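Local coordinates for cell division GTPase FtsZ, diverged (Clostridium botulinum C, PDB 3V3T), which belongs to the tubulin/FtsZ superfamily of cytoskeletal GTPases, as a diverged, TubZ-like member, and probably assembles into filaments like its relatives, at residues 129-143 with 293-305. The protein carries 1 engineered substitution. Numbering follows the deposited sequence. Where two conformers were deposited one is given.
Sequences LPKATEDIDEHMNAI and TVQMMNEIIEDKM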
# COMPACT_ATOMS: atom_id res chain seq x y z
N LEU A 129 1.26 -7.64 -5.71
CA LEU A 129 0.98 -8.93 -6.34
C LEU A 129 1.93 -9.16 -7.51
O LEU A 129 2.32 -8.22 -8.19
CB LEU A 129 -0.46 -8.97 -6.84
CG LEU A 129 -1.59 -8.78 -5.83
CD1 LEU A 129 -2.91 -8.54 -6.56
CD2 LEU A 129 -1.70 -9.99 -4.92
N PRO A 130 2.32 -10.42 -7.74
CA PRO A 130 3.28 -10.75 -8.80
C PRO A 130 2.65 -10.74 -10.19
O PRO A 130 1.45 -10.96 -10.30
CB PRO A 130 3.70 -12.18 -8.43
CG PRO A 130 2.49 -12.75 -7.74
CD PRO A 130 1.86 -11.60 -6.99
N LYS A 131 3.45 -10.51 -11.23
CA LYS A 131 2.98 -10.63 -12.61
C LYS A 131 2.50 -12.05 -12.89
O LYS A 131 3.02 -13.02 -12.31
CB LYS A 131 4.12 -10.37 -13.60
CG LYS A 131 4.70 -8.99 -13.67
CD LYS A 131 5.88 -9.01 -14.65
CE LYS A 131 6.49 -7.63 -14.85
NZ LYS A 131 5.50 -6.69 -15.46
N ALA A 132 1.54 -12.17 -13.81
CA ALA A 132 1.08 -13.47 -14.32
C ALA A 132 2.19 -14.38 -14.85
O ALA A 132 2.05 -15.61 -14.87
CB ALA A 132 0.01 -13.28 -15.40
N THR A 133 3.29 -13.79 -15.32
CA THR A 133 4.37 -14.58 -15.90
C THR A 133 5.28 -15.21 -14.84
O THR A 133 6.04 -16.11 -15.15
CB THR A 133 5.24 -13.76 -16.86
OG1 THR A 133 5.73 -12.58 -16.20
CG2 THR A 133 4.44 -13.36 -18.10
N GLU A 134 5.19 -14.74 -13.61
CA GLU A 134 6.02 -15.31 -12.55
C GLU A 134 5.63 -16.77 -12.39
O GLU A 134 4.57 -17.19 -12.87
CB GLU A 134 5.83 -14.54 -11.23
CG GLU A 134 6.18 -13.06 -11.32
CD GLU A 134 7.59 -12.81 -11.80
OE1 GLU A 134 8.51 -12.75 -10.96
OE2 GLU A 134 7.80 -12.67 -13.03
N ASP A 135 6.47 -17.53 -11.70
CA ASP A 135 6.23 -18.97 -11.56
C ASP A 135 5.41 -19.36 -10.33
O ASP A 135 4.95 -18.52 -9.57
CB ASP A 135 7.55 -19.72 -11.58
CG ASP A 135 8.14 -19.77 -12.96
OD1 ASP A 135 7.43 -20.21 -13.89
OD2 ASP A 135 9.31 -19.36 -13.12
N ILE A 136 5.26 -20.67 -10.15
CA ILE A 136 4.40 -21.24 -9.11
C ILE A 136 4.70 -20.81 -7.68
O ILE A 136 3.82 -20.32 -6.98
CB ILE A 136 4.45 -22.77 -9.19
CG1 ILE A 136 4.24 -23.22 -10.63
CG2 ILE A 136 3.42 -23.39 -8.26
CD1 ILE A 136 4.29 -24.71 -10.81
N ASP A 137 5.93 -21.01 -7.22
CA ASP A 137 6.30 -20.64 -5.86
C ASP A 137 6.00 -19.17 -5.56
O ASP A 137 5.61 -18.81 -4.43
CB ASP A 137 7.79 -20.89 -5.61
CG ASP A 137 8.12 -22.37 -5.50
OD1 ASP A 137 7.18 -23.19 -5.38
OD2 ASP A 137 9.32 -22.70 -5.50
N GLU A 138 6.20 -18.33 -6.56
CA GLU A 138 5.95 -16.91 -6.42
C GLU A 138 4.47 -16.68 -6.12
O GLU A 138 4.12 -16.04 -5.13
CB GLU A 138 6.37 -16.18 -7.70
CG GLU A 138 7.89 -16.17 -7.95
CD GLU A 138 8.42 -17.45 -8.60
OE1 GLU A 138 7.73 -18.49 -8.59
OE2 GLU A 138 9.56 -17.41 -9.13
N HIS A 139 3.61 -17.24 -6.96
CA HIS A 139 2.17 -17.11 -6.76
C HIS A 139 1.76 -17.78 -5.45
O HIS A 139 0.89 -17.28 -4.73
CB HIS A 139 1.40 -17.66 -7.95
CG HIS A 139 1.46 -16.78 -9.16
ND1 HIS A 139 2.40 -16.94 -10.16
CD2 HIS A 139 0.72 -15.71 -9.52
CE1 HIS A 139 2.22 -16.02 -11.08
NE2 HIS A 139 1.21 -15.25 -10.71
N MET A 140 2.38 -18.91 -5.12
CA MET A 140 2.01 -19.58 -3.89
C MET A 140 2.33 -18.73 -2.68
O MET A 140 1.54 -18.69 -1.73
CB MET A 140 2.67 -20.96 -3.79
CG MET A 140 2.05 -21.99 -4.73
SD MET A 140 2.71 -23.66 -4.48
CE MET A 140 1.98 -24.08 -2.90
N ASN A 141 3.48 -18.04 -2.71
CA ASN A 141 3.83 -17.12 -1.62
C ASN A 141 2.84 -15.98 -1.49
O ASN A 141 2.44 -15.61 -0.39
CB ASN A 141 5.22 -16.52 -1.80
CG ASN A 141 6.32 -17.51 -1.49
OD1 ASN A 141 6.07 -18.59 -0.96
ND2 ASN A 141 7.56 -17.13 -1.82
N ALA A 142 2.47 -15.40 -2.63
CA ALA A 142 1.57 -14.25 -2.66
C ALA A 142 0.19 -14.61 -2.10
O ALA A 142 -0.39 -13.88 -1.30
CB ALA A 142 1.45 -13.69 -4.08
N ILE A 143 -0.31 -15.77 -2.52
CA ILE A 143 -1.57 -16.30 -2.01
C ILE A 143 -1.48 -16.54 -0.50
O ILE A 143 -2.36 -16.12 0.25
CB ILE A 143 -1.90 -17.63 -2.71
CG1 ILE A 143 -2.41 -17.38 -4.11
CG2 ILE A 143 -2.95 -18.38 -1.93
CD1 ILE A 143 -3.80 -16.79 -4.12
N THR A 293 -9.41 -10.24 -7.68
CA THR A 293 -8.15 -10.07 -8.38
C THR A 293 -7.09 -10.99 -7.80
O THR A 293 -6.30 -11.57 -8.54
CB THR A 293 -7.62 -8.65 -8.27
OG1 THR A 293 -8.60 -7.75 -8.79
CG2 THR A 293 -6.32 -8.50 -9.07
N VAL A 294 -7.06 -11.10 -6.47
CA VAL A 294 -6.06 -11.95 -5.82
C VAL A 294 -6.30 -13.41 -6.17
O VAL A 294 -5.36 -14.14 -6.46
CB VAL A 294 -6.10 -11.80 -4.27
CG1 VAL A 294 -5.22 -12.86 -3.63
CG2 VAL A 294 -5.65 -10.42 -3.85
N GLN A 295 -7.56 -13.82 -6.16
CA GLN A 295 -7.88 -15.22 -6.39
C GLN A 295 -7.54 -15.69 -7.80
O GLN A 295 -7.43 -16.89 -8.05
CB GLN A 295 -9.35 -15.50 -6.07
CG GLN A 295 -9.64 -15.50 -4.56
CD GLN A 295 -11.13 -15.54 -4.24
OE1 GLN A 295 -11.60 -14.86 -3.32
NE2 GLN A 295 -11.89 -16.34 -4.99
N MET A 296 -7.35 -14.76 -8.73
CA MET A 296 -6.96 -15.14 -10.09
C MET A 296 -5.63 -15.87 -10.07
O MET A 296 -5.37 -16.73 -10.91
CB MET A 296 -6.87 -13.91 -11.00
CG MET A 296 -8.20 -13.20 -11.20
SD MET A 296 -8.17 -12.14 -12.65
CE MET A 296 -8.48 -13.35 -13.95
N MET A 297 -4.78 -15.54 -9.10
CA MET A 297 -3.49 -16.21 -8.99
C MET A 297 -3.66 -17.73 -8.89
O MET A 297 -2.80 -18.49 -9.34
CB MET A 297 -2.69 -15.67 -7.82
CG MET A 297 -2.23 -14.23 -8.00
SD MET A 297 -1.16 -13.67 -6.66
CE MET A 297 -2.18 -13.95 -5.22
N ASN A 298 -4.77 -18.18 -8.32
CA ASN A 298 -5.06 -19.61 -8.25
C ASN A 298 -5.17 -20.23 -9.64
O ASN A 298 -4.71 -21.35 -9.86
CB ASN A 298 -6.32 -19.89 -7.44
CG ASN A 298 -6.07 -19.80 -5.95
OD1 ASN A 298 -5.19 -20.49 -5.43
ND2 ASN A 298 -6.80 -18.93 -5.27
N GLU A 299 -5.77 -19.49 -10.56
CA GLU A 299 -5.89 -19.97 -11.94
C GLU A 299 -4.51 -20.06 -12.60
O GLU A 299 -4.27 -20.95 -13.42
CB GLU A 299 -6.81 -19.06 -12.74
CG GLU A 299 -7.34 -19.70 -14.02
CD GLU A 299 -8.64 -19.06 -14.48
OE1 GLU A 299 -9.01 -17.99 -13.95
OE2 GLU A 299 -9.30 -19.64 -15.38
N ILE A 300 -3.61 -19.15 -12.25
CA ILE A 300 -2.25 -19.18 -12.78
C ILE A 300 -1.53 -20.41 -12.25
O ILE A 300 -0.84 -21.12 -13.00
CB ILE A 300 -1.45 -17.94 -12.35
CG1 ILE A 300 -2.19 -16.65 -12.73
CG2 ILE A 300 -0.05 -18.00 -12.93
CD1 ILE A 300 -2.45 -16.52 -14.21
N ILE A 301 -1.67 -20.66 -10.96
CA ILE A 301 -1.04 -21.80 -10.32
C ILE A 301 -1.52 -23.11 -10.94
O ILE A 301 -0.72 -23.97 -11.27
CB ILE A 301 -1.31 -21.80 -8.80
CG1 ILE A 301 -0.55 -20.65 -8.14
CG2 ILE A 301 -0.93 -23.14 -8.18
CD1 ILE A 301 -1.08 -20.26 -6.79
N GLU A 302 -2.84 -23.24 -11.11
CA GLU A 302 -3.41 -24.42 -11.75
C GLU A 302 -2.79 -24.67 -13.12
O GLU A 302 -2.40 -25.79 -13.44
CB GLU A 302 -4.93 -24.28 -11.91
CG GLU A 302 -5.74 -24.32 -10.63
CD GLU A 302 -7.23 -24.15 -10.90
OE1 GLU A 302 -7.79 -24.94 -11.69
OE2 GLU A 302 -7.84 -23.22 -10.32
N ASP A 303 -2.72 -23.62 -13.93
CA ASP A 303 -2.23 -23.74 -15.30
C ASP A 303 -0.74 -24.06 -15.38
O ASP A 303 -0.31 -24.83 -16.24
CB ASP A 303 -2.56 -22.48 -16.10
CG ASP A 303 -4.04 -22.20 -16.15
OD1 ASP A 303 -4.82 -23.16 -15.99
OD2 ASP A 303 -4.42 -21.02 -16.32
N LYS A 304 0.05 -23.47 -14.49
CA LYS A 304 1.48 -23.75 -14.44
C LYS A 304 1.77 -25.14 -13.88
O LYS A 304 2.81 -25.73 -14.18
CB LYS A 304 2.23 -22.67 -13.65
CG LYS A 304 2.74 -21.53 -14.53
CD LYS A 304 2.52 -20.17 -13.88
CE LYS A 304 2.79 -19.04 -14.86
NZ LYS A 304 4.25 -18.88 -15.13
N MET A 305 0.86 -25.64 -13.05
CA MET A 305 0.98 -27.00 -12.52
C MET A 305 0.63 -28.03 -13.58
O MET A 305 1.21 -29.12 -13.64
CB MET A 305 0.07 -27.19 -11.31
CG MET A 305 0.68 -26.76 -10.00
SD MET A 305 -0.43 -27.14 -8.63
CE MET A 305 0.44 -26.36 -7.27
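Ile-136, His-139 and Ile-143 on helix 136-143 face Met-297, Ile-301 and Lys-304 on helix 293-305, the two axes running roughly antiparallel (152°) and 9.5 Å apart at closest approach. In this tubulin/FtsZ fold the contact lays the last modelled helix, 291-306, against the helix that follows strand 122-129 of the GTPase domain. Two knobs-into-holes interlock them: Ile-143 sits among Val-294, Met-297, Asn-298 and Ile-301, and Ile-301 among Ile-136, His-139, Met-140 and Ile-143. Met-297 buries the most surface. Its SD lies 3.7 Å from Ala-142 CB, and the bend at chi3 (-56°) turns CE back against Ile-143 CD1, while Leu-129 and Pro-130 pack on the same thioether.

The His-139 ring takes Ile-300 CG2 over one face, a CH-pi contact 3.8 Å from its centroid, and Met-297 CG at its edge. Its ND1 donates to Asp-135 O (3.1 Å); this bond restrains the ring's rotation, while the same oxygen also takes the helical bond from His-139 N. Beyond it, Lys-304 runs past Ile-136, its CB 3.7 Å from Ile-136 CG1. The chain then bends at chi2 and chi4, and NZ ends above the carbonyl plane of Glu-134, 2.8 Å from Glu-134 O, with a weak second bond to Thr-133 O.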